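Local coordinates for protein telomerase reverse transcriptase (Candida tropicalis MYA-3404, PDB 6ZD1) that is a telomerase catalytic subunit that probably lengthens chromosome ends, acting as a reverse transcriptase that copies a template within its RNA component, at residues E269-D272 with Y273-Q277; V287-L290 with K291-L295; K590-Y593 with C594-S598; L601-F604 with S605-S608; E658-A661 with R662-S666. All coordinates share one frame; numbering follows the deposited sequence.

Contact 1 (E269-D272 with Y273-Q277)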
loop_
_atom_site.group_PDB
_atom_site.type_symbol
_atom_site.label_atom_id
_atom_site.label_comp_id
_atom_site.label_asym_id
_atom_site.label_seq_id
_atom_site.Cartn_x
_atom_site.Cartn_y
_atom_site.Cartn_z
ATOM N N GLU A 269 -11.359 19.386 14.529
ATOM C CA GLU A 269 -11.355 19.260 13.079
ATOM C C GLU A 269 -10.976 17.859 12.627
ATOM O O GLU A 269 -11.360 17.453 11.525
ATOM C CB GLU A 269 -10.407 20.290 12.466
ATOM C CG GLU A 269 -10.822 21.724 12.744
ATOM C CD GLU A 269 -10.003 22.731 11.966
ATOM O OE1 GLU A 269 -10.414 23.909 11.906
ATOM O OE2 GLU A 269 -8.953 22.341 11.411
ATOM N N LYS A 270 -10.256 17.105 13.460
ATOM C CA LYS A 270 -9.966 15.717 13.121
ATOM C C LYS A 270 -11.251 14.911 12.991
ATOM O O LYS A 270 -11.385 14.085 12.080
ATOM C CB LYS A 270 -9.040 15.102 14.173
ATOM C CG LYS A 270 -8.717 13.633 13.947
ATOM C CD LYS A 270 -8.100 13.404 12.577
ATOM C CE LYS A 270 -7.918 11.922 12.285
ATOM N NZ LYS A 270 -6.972 11.274 13.234
ATOM N N TRP A 271 -12.222 15.161 13.875
ATOM C CA TRP A 271 -13.509 14.479 13.795
ATOM C C TRP A 271 -14.415 15.061 12.721
ATOM O O TRP A 271 -15.315 14.358 12.245
ATOM C CB TRP A 271 -14.217 14.524 15.152
ATOM C CG TRP A 271 -13.660 13.535 16.112
ATOM C CD1 TRP A 271 -12.690 13.754 17.046
ATOM C CD2 TRP A 271 -14.016 12.153 16.217
ATOM N NE1 TRP A 271 -12.429 12.593 17.736
ATOM C CE2 TRP A 271 -13.229 11.595 17.245
ATOM C CE3 TRP A 271 -14.931 11.333 15.546
ATOM C CZ2 TRP A 271 -13.331 10.258 17.619
ATOM C CZ3 TRP A 271 -15.029 10.004 15.918
ATOM C CH2 TRP A 271 -14.232 9.480 16.945
ATOM N N ASP A 272 -14.202 16.319 12.330
ATOM C CA ASP A 272 -14.884 16.836 11.150
ATOM C C ASP A 272 -14.505 16.034 9.912
ATOM O O ASP A 272 -15.377 15.640 9.130
ATOM C CB ASP A 272 -14.551 18.315 10.952
ATOM C CG ASP A 272 -15.320 19.218 11.891
ATOM O OD1 ASP A 272 -16.470 18.875 12.236
ATOM O OD2 ASP A 272 -14.778 20.275 12.278
ATOM N N TYR A 273 -13.211 15.748 9.737
ATOM C CA TYR A 273 -12.790 14.942 8.596
ATOM C C TYR A 273 -13.332 13.525 8.704
ATOM O O TYR A 273 -13.829 12.969 7.717
ATOM C CB TYR A 273 -11.263 14.924 8.493
ATOM C CG TYR A 273 -10.739 14.230 7.250
ATOM C CD1 TYR A 273 -10.441 12.872 7.258
ATOM C CD2 TYR A 273 -10.545 14.935 6.067
ATOM C CE1 TYR A 273 -9.965 12.236 6.123
ATOM C CE2 TYR A 273 -10.072 14.307 4.929
ATOM C CZ TYR A 273 -9.782 12.959 4.961
ATOM O OH TYR A 273 -9.310 12.333 3.828
ATOM N N ILE A 274 -13.271 12.940 9.904
ATOM C CA ILE A 274 -13.798 11.597 10.124
ATOM C C ILE A 274 -15.272 11.529 9.746
ATOM O O ILE A 274 -15.724 10.563 9.116
ATOM C CB ILE A 274 -13.569 11.168 11.585
ATOM C CG1 ILE A 274 -12.081 10.973 11.864
ATOM C CG2 ILE A 274 -14.337 9.897 11.906
ATOM C CD1 ILE A 274 -11.790 10.595 13.299
ATOM N N PHE A 275 -16.050 12.544 10.127
ATOM C CA PHE A 275 -17.454 12.565 9.732
ATOM C C PHE A 275 -17.604 12.882 8.250
ATOM O O PHE A 275 -18.503 12.352 7.584
ATOM C CB PHE A 275 -18.230 13.576 10.575
ATOM C CG PHE A 275 -18.406 13.159 12.003
ATOM C CD1 PHE A 275 -18.651 14.100 12.985
ATOM C CD2 PHE A 275 -18.329 11.824 12.364
ATOM C CE1 PHE A 275 -18.814 13.720 14.298
ATOM C CE2 PHE A 275 -18.491 11.436 13.679
ATOM C CZ PHE A 275 -18.733 12.386 14.649
ATOM N N TYR A 276 -16.735 13.743 7.713
ATOM C CA TYR A 276 -16.766 14.015 6.280
ATOM C C TYR A 276 -16.398 12.772 5.478
ATOM O O TYR A 276 -17.010 12.488 4.442
ATOM C CB TYR A 276 -15.826 15.174 5.943
ATOM C CG TYR A 276 -15.871 15.616 4.495
ATOM C CD1 TYR A 276 -14.818 15.341 3.629
ATOM C CD2 TYR A 276 -16.965 16.314 3.997
ATOM C CE1 TYR A 276 -14.856 15.751 2.306
ATOM C CE2 TYR A 276 -17.011 16.724 2.677
ATOM C CZ TYR A 276 -15.956 16.439 1.836
ATOM O OH TYR A 276 -16.005 16.850 0.522
ATOM N N GLN A 277 -15.412 12.009 5.953
ATOM C CA GLN A 277 -15.027 10.790 5.252
ATOM C C GLN A 277 -16.122 9.737 5.343
ATOM O O GLN A 277 -16.440 9.077 4.346
ATOM C CB GLN A 277 -13.713 10.254 5.822
ATOM C CG GLN A 277 -13.134 9.057 5.084
ATOM C CD GLN A 277 -11.819 8.587 5.691
ATOM O OE1 GLN A 277 -11.548 8.819 6.871
ATOM N NE2 GLN A 277 -10.994 7.930 4.881
#
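Ile274 packs over one face of the Trp271 indole, an i to i+3 pair that shows how a helix turns neighbouring side chains into a single patch. The tip of the isoleucine does the touching: CD1 lies 4.0 Å from the centroid of the six-membered ring, in a CH-pi contact only 15° off the ring normal, while its CG2 branch reaches the CE3-CZ3 side. The indole is turned this way because CG of Trp271 stands beside the backbone N (chi1 -78°). At the edge of the same indole, near its plane, Phe275 CE2 comes within 4.0 Å of Trp271 CE3; the two ring planes are inclined by 55°, an oblique aromatic pair.

Beneath the side chains runs the alpha-helical ladder of i to i+4 bonds. Phe275 N donates to Trp271 O at 2.9 Å and Tyr276 N to Asp272 O at 2.7 Å.

The charged ends have partners outside this turn: Lys270 forms a salt bridge with Asp378, Asp272 with Lys268, and Glu269 accepts from the backbone N of Ser253. On helix 263-298, Lys270 and Tyr273 touch the loop at Lys251, Ile274 touches Thr376, and Tyr276 stacks on Phe229, just before strand 231-237.

Contact 2 (V287-L290 with K291-L295)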
loop_
_atom_site.group_PDB
_atom_site.type_symbol
_atom_site.label_atom_id
_atom_site.label_comp_id
_atom_site.label_asym_id
_atom_site.label_seq_id
_atom_site.Cartn_x
_atom_site.Cartn_y
_atom_site.Cartn_z
ATOM N N VAL A 287 -21.057 5.334 -4.867
ATOM C CA VAL A 287 -21.984 5.513 -5.979
ATOM C C VAL A 287 -21.226 5.559 -7.298
ATOM O O VAL A 287 -21.665 4.986 -8.303
ATOM C CB VAL A 287 -22.835 6.777 -5.766
ATOM C CG1 VAL A 287 -23.789 6.983 -6.936
ATOM C CG2 VAL A 287 -23.595 6.680 -4.455
ATOM N N LEU A 288 -20.064 6.214 -7.313
ATOM C CA LEU A 288 -19.249 6.225 -8.523
ATOM C C LEU A 288 -18.841 4.812 -8.914
ATOM O O LEU A 288 -18.865 4.456 -10.099
ATOM C CB LEU A 288 -18.017 7.104 -8.322
ATOM C CG LEU A 288 -18.256 8.609 -8.184
ATOM C CD1 LEU A 288 -16.946 9.322 -7.912
ATOM C CD2 LEU A 288 -18.922 9.168 -9.428
ATOM N N GLN A 289 -18.484 3.984 -7.929
ATOM C CA GLN A 289 -18.078 2.615 -8.226
ATOM C C GLN A 289 -19.242 1.795 -8.770
ATOM O O GLN A 289 -19.054 0.963 -9.666
ATOM C CB GLN A 289 -17.494 1.957 -6.976
ATOM C CG GLN A 289 -16.766 0.645 -7.243
ATOM C CD GLN A 289 -15.526 0.824 -8.103
ATOM O OE1 GLN A 289 -14.512 1.348 -7.646
ATOM N NE2 GLN A 289 -15.605 0.387 -9.356
ATOM N N LEU A 290 -20.452 2.012 -8.245
ATOM C CA LEU A 290 -21.605 1.262 -8.731
ATOM C C LEU A 290 -21.976 1.666 -10.152
ATOM O O LEU A 290 -22.211 0.803 -11.007
ATOM C CB LEU A 290 -22.794 1.457 -7.791
ATOM C CG LEU A 290 -22.721 0.665 -6.487
ATOM C CD1 LEU A 290 -23.996 0.845 -5.680
ATOM C CD2 LEU A 290 -22.465 -0.806 -6.780
ATOM N N LYS A 291 -22.024 2.975 -10.425
ATOM C CA LYS A 291 -22.271 3.438 -11.786
ATOM C C LYS A 291 -21.233 2.875 -12.744
ATOM O O LYS A 291 -21.558 2.496 -13.875
ATOM C CB LYS A 291 -22.260 4.966 -11.831
ATOM C CG LYS A 291 -23.410 5.623 -11.100
ATOM C CD LYS A 291 -24.717 5.336 -11.808
ATOM C CE LYS A 291 -25.893 5.918 -11.050
ATOM N NZ LYS A 291 -27.179 5.476 -11.655
ATOM N N LEU A 292 -19.978 2.804 -12.300
ATOM C CA LEU A 292 -18.916 2.271 -13.143
ATOM C C LEU A 292 -19.063 0.766 -13.330
ATOM O O LEU A 292 -18.796 0.241 -14.418
ATOM C CB LEU A 292 -17.559 2.615 -12.529
ATOM C CG LEU A 292 -16.351 2.657 -13.457
ATOM C CD1 LEU A 292 -16.585 3.651 -14.583
ATOM C CD2 LEU A 292 -15.119 3.028 -12.660
ATOM N N ASN A 293 -19.485 0.054 -12.281
ATOM C CA ASN A 293 -19.703 -1.383 -12.399
ATOM C C ASN A 293 -20.868 -1.689 -13.329
ATOM O O ASN A 293 -20.797 -2.626 -14.134
ATOM C CB ASN A 293 -19.955 -1.994 -11.023
ATOM C CG ASN A 293 -18.712 -2.035 -10.169
ATOM O OD1 ASN A 293 -17.597 -2.146 -10.680
ATOM N ND2 ASN A 293 -18.895 -1.950 -8.858
ATOM N N ALA A 294 -21.948 -0.912 -13.230
ATOM C CA ALA A 294 -23.111 -1.156 -14.073
ATOM C C ALA A 294 -22.788 -0.936 -15.543
ATOM O O ALA A 294 -23.415 -1.548 -16.415
ATOM C CB ALA A 294 -24.271 -0.262 -13.638
ATOM N N LEU A 295 -21.809 -0.079 -15.840
ATOM C CA LEU A 295 -21.390 0.127 -17.218
ATOM C C LEU A 295 -20.530 -1.012 -17.743
ATOM O O LEU A 295 -20.473 -1.213 -18.961
ATOM C CB LEU A 295 -20.625 1.443 -17.343
ATOM C CG LEU A 295 -21.499 2.684 -17.224
ATOM C CD1 LEU A 295 -20.639 3.928 -17.223
ATOM C CD2 LEU A 295 -22.499 2.717 -18.365
#
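Asn293 N donates to Gln289 O at 2.8 Å, and one step further Ala294 N meets Leu290 O at the same 2.8 Å. The first of these backbone bonds has a side-chain echo. Gln289 NE2 makes a weak hydrogen bond to Asn293 OD1 at 3.5 Å, with the two amide planes only 28° apart. Two torsions bring the amides together: the glutamine chain bends at chi2 (65°), whereas Asn293 keeps CG beside its own backbone N (chi1 -71°). Asn293 ND2 lies 3.7 Å from Gln289 CG, so the asparagine amide lies against the glutamine chain as well as meeting its end.

This is the i to i+4 spacing of an alpha-helix at work, here in the later half of helix 263-298 within the reverse transcriptase region. Around the helix from the amide pair, Lys291 N forms a nearly straight bond to Val287 O at 2.9 Å, and the lysine CG approaches the same carbonyl oxygen, 3.4 Å from it. Beyond CG the lysine bends away to a salt bridge with Asp363, while Leu288 packs on Ile471 and Ile475 of helix 469-484.

Contact 3 (K590-Y593 with C594-S598)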
loop_
_atom_site.group_PDB
_atom_site.type_symbol
_atom_site.label_atom_id
_atom_site.label_comp_id
_atom_site.label_asym_id
_atom_site.label_seq_id
_atom_site.Cartn_x
_atom_site.Cartn_y
_atom_site.Cartn_z
ATOM N N LYS A 590 6.541 -14.913 8.622
ATOM C CA LYS A 590 5.880 -13.696 9.074
ATOM C C LYS A 590 6.713 -12.476 8.707
ATOM O O LYS A 590 6.167 -11.449 8.287
ATOM C CB LYS A 590 5.627 -13.759 10.582
ATOM C CG LYS A 590 4.496 -12.862 11.068
ATOM C CD LYS A 590 4.975 -11.446 11.245
ATOM C CE LYS A 590 3.842 -10.470 11.435
ATOM N NZ LYS A 590 4.413 -9.077 11.500
ATOM N N GLN A 591 8.040 -12.583 8.827
ATOM C CA GLN A 591 8.917 -11.526 8.336
ATOM C C GLN A 591 8.750 -11.324 6.836
ATOM O O GLN A 591 8.631 -10.186 6.367
ATOM C CB GLN A 591 10.370 -11.855 8.665
ATOM C CG GLN A 591 10.735 -11.565 10.094
ATOM C CD GLN A 591 10.459 -10.123 10.457
ATOM O OE1 GLN A 591 11.066 -9.203 9.901
ATOM N NE2 GLN A 591 9.525 -9.912 11.378
ATOM N N PHE A 592 8.712 -12.419 6.070
ATOM C CA PHE A 592 8.565 -12.309 4.622
ATOM C C PHE A 592 7.253 -11.633 4.250
ATOM O O PHE A 592 7.218 -10.778 3.356
ATOM C CB PHE A 592 8.655 -13.694 3.982
ATOM C CG PHE A 592 8.266 -13.719 2.528
ATOM C CD1 PHE A 592 9.181 -13.377 1.547
ATOM C CD2 PHE A 592 6.987 -14.094 2.143
ATOM C CE1 PHE A 592 8.829 -13.400 0.209
ATOM C CE2 PHE A 592 6.629 -14.115 0.806
ATOM C CZ PHE A 592 7.551 -13.769 -0.162
ATOM N N TYR A 593 6.168 -11.987 4.939
ATOM C CA TYR A 593 4.857 -11.446 4.592
ATOM C C TYR A 593 4.808 -9.941 4.819
ATOM O O TYR A 593 4.403 -9.181 3.931
ATOM C CB TYR A 593 3.773 -12.148 5.409
ATOM C CG TYR A 593 2.365 -11.808 4.985
ATOM C CD1 TYR A 593 1.726 -12.547 4.002
ATOM C CD2 TYR A 593 1.668 -10.760 5.575
ATOM C CE1 TYR A 593 0.443 -12.248 3.605
ATOM C CE2 TYR A 593 0.374 -10.453 5.180
ATOM C CZ TYR A 593 -0.231 -11.203 4.194
ATOM O OH TYR A 593 -1.516 -10.919 3.791
ATOM N N CYS A 594 5.236 -9.487 6.000
ATOM C CA CYS A 594 5.230 -8.053 6.276
ATOM C C CYS A 594 6.204 -7.304 5.382
ATOM O O CYS A 594 5.961 -6.143 5.043
ATOM C CB CYS A 594 5.557 -7.787 7.744
ATOM S SG CYS A 594 4.351 -8.463 8.889
ATOM N N SER A 595 7.306 -7.947 4.989
ATOM C CA SER A 595 8.281 -7.262 4.149
ATOM C C SER A 595 7.725 -6.985 2.760
ATOM O O SER A 595 8.113 -5.996 2.128
ATOM C CB SER A 595 9.564 -8.088 4.048
ATOM O OG SER A 595 10.519 -7.447 3.218
ATOM N N ASN A 596 6.812 -7.826 2.274
ATOM C CA ASN A 596 6.249 -7.645 0.945
ATOM C C ASN A 596 4.867 -7.009 0.962
ATOM O O ASN A 596 4.343 -6.686 -0.108
ATOM C CB ASN A 596 6.181 -8.991 0.212
ATOM C CG ASN A 596 7.552 -9.569 -0.065
ATOM O OD1 ASN A 596 8.177 -9.259 -1.079
ATOM N ND2 ASN A 596 8.034 -10.404 0.844
ATOM N N LEU A 597 4.274 -6.803 2.138
ATOM C CA LEU A 597 2.931 -6.232 2.237
ATOM C C LEU A 597 3.056 -4.717 2.361
ATOM O O LEU A 597 2.914 -4.130 3.435
ATOM C CB LEU A 597 2.175 -6.836 3.412
ATOM C CG LEU A 597 0.706 -6.425 3.527
ATOM C CD1 LEU A 597 -0.130 -7.092 2.440
ATOM C CD2 LEU A 597 0.159 -6.736 4.915
ATOM N N SER A 598 3.324 -4.077 1.228
ATOM C CA SER A 598 3.548 -2.642 1.201
ATOM C C SER A 598 2.228 -1.875 1.238
ATOM O O SER A 598 1.161 -2.397 0.909
ATOM C CB SER A 598 4.347 -2.258 -0.038
ATOM O OG SER A 598 5.542 -3.012 -0.129
#
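Phe592 and Asn596 mark the closing turn of helix 582-596: Asn596 N still donates to Phe592 O at 3.2 Å, and with Leu597 the backbone leaves helical angles in an inverse gamma turn.

The asparagine side chain returns to the same oxygen. Its ND2 donates to Phe592 O at 2.7 Å, with the acceptor close to the amide plane, and the two nitrogens reach this carbonyl from opposite faces of its plane. Placing CG beside the backbone N (chi1 -65°) swings the amide back along the helix. It also sets ND2 3.1 Å above one face of the Phe592 ring, offset toward the rim near CE1, with ring and amide planes 50° apart. The phenyl ring comes under the amide because its CG is anti to the backbone N (chi1 169°).

Tyr593 works on another side. Its ring atom CE2 touches Leu597 CD2 at 3.7 Å, while its hydroxyl is hydrogen-bonded to Thr656 of helix 642-664 and its side chain packs on Ile619 and Leu620 of helix 609-637.

Two donors from one residue thus share a single carbonyl where the helical ladder is running out, and the amide nitrogen, lying over an aromatic face, keeps a strong polar partner in buried surroundings.

Contact 4 (L601-F604 with S605-S608)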
loop_
_atom_site.group_PDB
_atom_site.type_symbol
_atom_site.label_atom_id
_atom_site.label_comp_id
_atom_site.label_asym_id
_atom_site.label_seq_id
_atom_site.Cartn_x
_atom_site.Cartn_y
_atom_site.Cartn_z
ATOM N N LEU A 601 -0.164 -1.311 -2.031
ATOM C CA LEU A 601 -1.008 -2.397 -2.501
ATOM C C LEU A 601 -2.226 -2.607 -1.620
ATOM O O LEU A 601 -3.035 -3.496 -1.902
ATOM C CB LEU A 601 -0.198 -3.689 -2.604
ATOM C CG LEU A 601 0.636 -3.724 -3.887
ATOM C CD1 LEU A 601 1.202 -5.105 -4.156
ATOM C CD2 LEU A 601 -0.163 -3.207 -5.090
ATOM N N LEU A 602 -2.373 -1.805 -0.571
ATOM C CA LEU A 602 -3.614 -1.713 0.176
ATOM C C LEU A 602 -4.286 -0.365 -0.025
ATOM O O LEU A 602 -5.343 -0.117 0.562
ATOM C CB LEU A 602 -3.348 -1.958 1.666
ATOM C CG LEU A 602 -2.501 -3.198 1.958
ATOM C CD1 LEU A 602 -2.214 -3.318 3.445
ATOM C CD2 LEU A 602 -3.195 -4.447 1.441
ATOM N N ASP A 603 -3.706 0.497 -0.861
ATOM C CA ASP A 603 -4.201 1.853 -1.086
ATOM C C ASP A 603 -5.444 1.790 -1.967
ATOM O O ASP A 603 -5.367 1.414 -3.143
ATOM C CB ASP A 603 -3.095 2.708 -1.709
ATOM C CG ASP A 603 -3.504 4.163 -1.918
ATOM O OD1 ASP A 603 -4.348 4.437 -2.794
ATOM O OD2 ASP A 603 -2.966 5.041 -1.211
ATOM N N PHE A 604 -6.594 2.151 -1.392
ATOM C CA PHE A 604 -7.861 2.193 -2.109
ATOM C C PHE A 604 -8.050 3.488 -2.889
ATOM O O PHE A 604 -8.991 3.587 -3.682
ATOM C CB PHE A 604 -9.018 2.003 -1.122
ATOM C CG PHE A 604 -10.251 1.394 -1.729
ATOM C CD1 PHE A 604 -11.423 1.301 -0.992
ATOM C CD2 PHE A 604 -10.238 0.902 -3.025
ATOM C CE1 PHE A 604 -12.563 0.743 -1.543
ATOM C CE2 PHE A 604 -11.374 0.341 -3.580
ATOM C CZ PHE A 604 -12.539 0.262 -2.838
ATOM N N SER A 605 -7.197 4.489 -2.667
ATOM C CA SER A 605 -7.235 5.706 -3.465
ATOM C C SER A 605 -6.600 5.529 -4.835
ATOM O O SER A 605 -6.807 6.375 -5.709
ATOM C CB SER A 605 -6.535 6.849 -2.727
ATOM O OG SER A 605 -7.227 7.183 -1.540
ATOM N N SER A 606 -5.814 4.472 -5.038
ATOM C CA SER A 606 -5.123 4.254 -6.299
ATOM C C SER A 606 -5.430 2.915 -6.959
ATOM O O SER A 606 -5.117 2.750 -8.143
ATOM C CB SER A 606 -3.602 4.365 -6.099
ATOM O OG SER A 606 -3.268 5.537 -5.376
ATOM N N ASN A 607 -6.043 1.969 -6.249
ATOM C CA ASN A 607 -6.306 0.643 -6.789
ATOM C C ASN A 607 -7.749 0.246 -6.513
ATOM O O ASN A 607 -8.398 0.764 -5.601
ATOM C CB ASN A 607 -5.374 -0.420 -6.184
ATOM C CG ASN A 607 -3.926 0.018 -6.149
ATOM O OD1 ASN A 607 -3.192 -0.138 -7.124
ATOM N ND2 ASN A 607 -3.502 0.558 -5.014
ATOM N N SER A 608 -8.238 -0.696 -7.314
ATOM C CA SER A 608 -9.536 -1.303 -7.077
ATOM C C SER A 608 -9.421 -2.388 -6.011
ATOM O O SER A 608 -8.328 -2.851 -5.676
ATOM C CB SER A 608 -10.102 -1.895 -8.368
ATOM O OG SER A 608 -9.312 -2.981 -8.818
#
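Asp603 faces its partners in two directions, with its carboxylate turned to Ser606 and its carbonyl oxygen to Asn607. On the carboxylate side, Ser606 OG donates to Asp603 OD1 at 3.0 Å. The hydroxyl comes from above the carboxylate plane, 61° out of it. Asp603 OD1 also lies 2.9 Å from Ser605 N and 2.7 Å from Ser606 N. Asp603 presents this atom by holding CG anti to the backbone N (chi1 -177°).

On the carbonyl side, Asn607 ND2 donates to Asp603 O at 2.8 Å. Here the geometry is quite different: the amide nitrogen lies in the carbonyl plane, on a lone pair, and the oxygen lies close to the plane of the amide. Asn607 N adds a weak bond to that oxygen at 3.2 Å, so main chain and side chain of one residue both close the five-residue turn.

This turn belongs to the connection between helix 582-596 and helix 609-637. Ser608, at the N-cap of helix 609-637, caps a backbone N just beyond it with its side chain; its OG is also hydrogen-bonded to Asn307 O, Glu610 OE2 and Thr611 OG1.

The Phe604 ring meets Asn607 O at its edge, in plane, with CD2 of the phenylalanine 3.2 Å from that oxygen, which sets an electron-rich carbonyl against the electropositive C-H rim. The phenylalanine side chain also packs on Leu609 and Ile612 of helix 609-637.

Contact 5 (E658-A661 with R662-S666)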
loop_
_atom_site.group_PDB
_atom_site.type_symbol
_atom_site.label_atom_id
_atom_site.label_comp_id
_atom_site.label_asym_id
_atom_site.label_seq_id
_atom_site.Cartn_x
_atom_site.Cartn_y
_atom_site.Cartn_z
ATOM N N GLU A 658 -5.302 -4.832 9.638
ATOM C CA GLU A 658 -4.879 -3.621 10.334
ATOM C C GLU A 658 -4.172 -2.662 9.386
ATOM O O GLU A 658 -4.477 -1.462 9.360
ATOM C CB GLU A 658 -3.966 -3.996 11.504
ATOM C CG GLU A 658 -3.992 -3.050 12.700
ATOM C CD GLU A 658 -2.986 -1.918 12.588
ATOM O OE1 GLU A 658 -2.983 -1.032 13.472
ATOM O OE2 GLU A 658 -2.196 -1.914 11.620
ATOM N N LYS A 659 -3.246 -3.173 8.572
ATOM C CA LYS A 659 -2.529 -2.290 7.659
ATOM C C LYS A 659 -3.443 -1.760 6.560
ATOM O O LYS A 659 -3.266 -0.624 6.109
ATOM C CB LYS A 659 -1.322 -3.014 7.060
ATOM C CG LYS A 659 -0.327 -2.090 6.379
ATOM C CD LYS A 659 1.005 -2.778 6.130
ATOM C CE LYS A 659 1.994 -1.818 5.487
ATOM N NZ LYS A 659 3.357 -2.404 5.360
ATOM N N PHE A 660 -4.442 -2.545 6.141
ATOM C CA PHE A 660 -5.398 -2.056 5.151
ATOM C C PHE A 660 -6.236 -0.913 5.710
ATOM O O PHE A 660 -6.496 0.074 5.011
ATOM C CB PHE A 660 -6.310 -3.189 4.677
ATOM C CG PHE A 660 -7.415 -2.735 3.763
ATOM C CD1 PHE A 660 -8.673 -2.432 4.264
ATOM C CD2 PHE A 660 -7.193 -2.601 2.402
ATOM C CE1 PHE A 660 -9.690 -2.007 3.419
ATOM C CE2 PHE A 660 -8.207 -2.180 1.552
ATOM C CZ PHE A 660 -9.455 -1.881 2.062
ATOM N N ALA A 661 -6.692 -1.039 6.958
ATOM C CA ALA A 661 -7.435 0.048 7.584
ATOM C C ALA A 661 -6.533 1.245 7.857
ATOM O O ALA A 661 -6.967 2.398 7.738
ATOM C CB ALA A 661 -8.092 -0.441 8.873
ATOM N N ARG A 662 -5.275 0.992 8.225
ATOM C CA ARG A 662 -4.326 2.079 8.447
ATOM C C ARG A 662 -4.128 2.900 7.179
ATOM O O ARG A 662 -4.198 4.135 7.206
ATOM C CB ARG A 662 -2.990 1.509 8.932
ATOM C CG ARG A 662 -2.507 2.020 10.285
ATOM C CD ARG A 662 -1.330 1.181 10.768
ATOM N NE ARG A 662 -0.265 1.123 9.769
ATOM C CZ ARG A 662 0.592 0.112 9.639
ATOM N NH1 ARG A 662 0.511 -0.945 10.440
ATOM N NH2 ARG A 662 1.528 0.153 8.699
ATOM N N VAL A 663 -3.885 2.226 6.053
ATOM C CA VAL A 663 -3.570 2.931 4.815
ATOM C C VAL A 663 -4.763 3.756 4.345
ATOM O O VAL A 663 -4.649 4.966 4.117
ATOM C CB VAL A 663 -3.103 1.936 3.739
ATOM C CG1 VAL A 663 -3.051 2.609 2.378
ATOM C CG2 VAL A 663 -1.737 1.383 4.106
ATOM N N ASN A 664 -5.924 3.124 4.202
ATOM C CA ASN A 664 -7.083 3.812 3.651
ATOM C C ASN A 664 -7.880 4.589 4.688
ATOM O O ASN A 664 -8.730 5.401 4.307
ATOM C CB ASN A 664 -7.995 2.805 2.954
ATOM C CG ASN A 664 -7.235 1.918 2.005
ATOM O OD1 ASN A 664 -6.746 2.374 0.975
ATOM N ND2 ASN A 664 -7.113 0.647 2.355
ATOM N N GLY A 665 -7.627 4.379 5.976
ATOM C CA GLY A 665 -8.330 5.098 7.012
ATOM C C GLY A 665 -9.787 4.737 7.187
ATOM O O GLY A 665 -10.384 5.141 8.188
ATOM N N SER A 666 -10.383 3.986 6.265
ATOM C CA SER A 666 -11.798 3.648 6.317
ATOM C C SER A 666 -11.976 2.137 6.306
ATOM O O SER A 666 -11.211 1.417 5.654
ATOM C CB SER A 666 -12.565 4.269 5.146
ATOM O OG SER A 666 -13.925 3.864 5.152
#
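Glu658 and Arg662, one helical turn apart, form a salt bridge in which Arg662 NH1 donates to Glu658 OE2 at 3.1 Å. The carboxylate oxygen uses its syn lone pair, yet the groups are not coplanar: it sits at the guanidinium edge, somewhat tilted from that plane, and the two planes are 59° apart. A bend of the glutamate chain at chi2 (-89°) brings OE2 to the arginine. Glu658 OE2 is also 3.3 Å from Arg662 CD, so the carboxylate touches the arginine's aliphatic part too. Over one face of the guanidinium comes Lys659, whose CG is 3.7 Å from Arg662 NH2. The extended lysine crosses the arginine obliquely, its NZ 4.6 Å from Arg662 NH2; this closeness of like charges is probably eased by Glu658 on the arginine and by Glu122, which forms a salt bridge with the lysine.

Round the helix, Asn664 lays its amide nitrogen over an aromatic face. Its ND2 stands 3.1 Å above the Phe660 ring, toward the CD2-CE2 side, and makes a weak bond to Phe660 O at 2.8 Å. Asn664 N gives that oxygen a straighter bond.

Outside partners position these groups. Asn664 OD1 accepts from Phe604 N and its ND2 donates to Leu602 O, so the amide bridges to the loop between helices 582-596 and 609-637; Lys659 NZ likewise donates to Leu597 O.

After Asn664 the helix stops. Gly665 adopts positive phi (70°) and its N makes only a weak bond to Ala661 O, a glycine-terminated helix C-terminus in what is probably the helical thumb of telomerase.

Overall arrangement
All five are local contacts, but their settings differ. Contacts 1 and 2 lie on one long helix, 263-298, their centres about 25 Å apart, and both are partly buried: the first joins aromatic and aliphatic groups, the second a weak amide pair. Contact 3 is the buried one, while contact 4 lies at the surface although near the centre of the chain. Contacts 3 and 5 both close helices with an asparagine amide over a phenylalanine face, but 5 adds a salt bridge. Contacts 4 and 5 are the closest neighbours, centres about 10 Å apart, and Lys659 ties 5 to 3. Gln277 of contact 1 packs against contact 5, linking helix 263-298 to the end of helix 642-664.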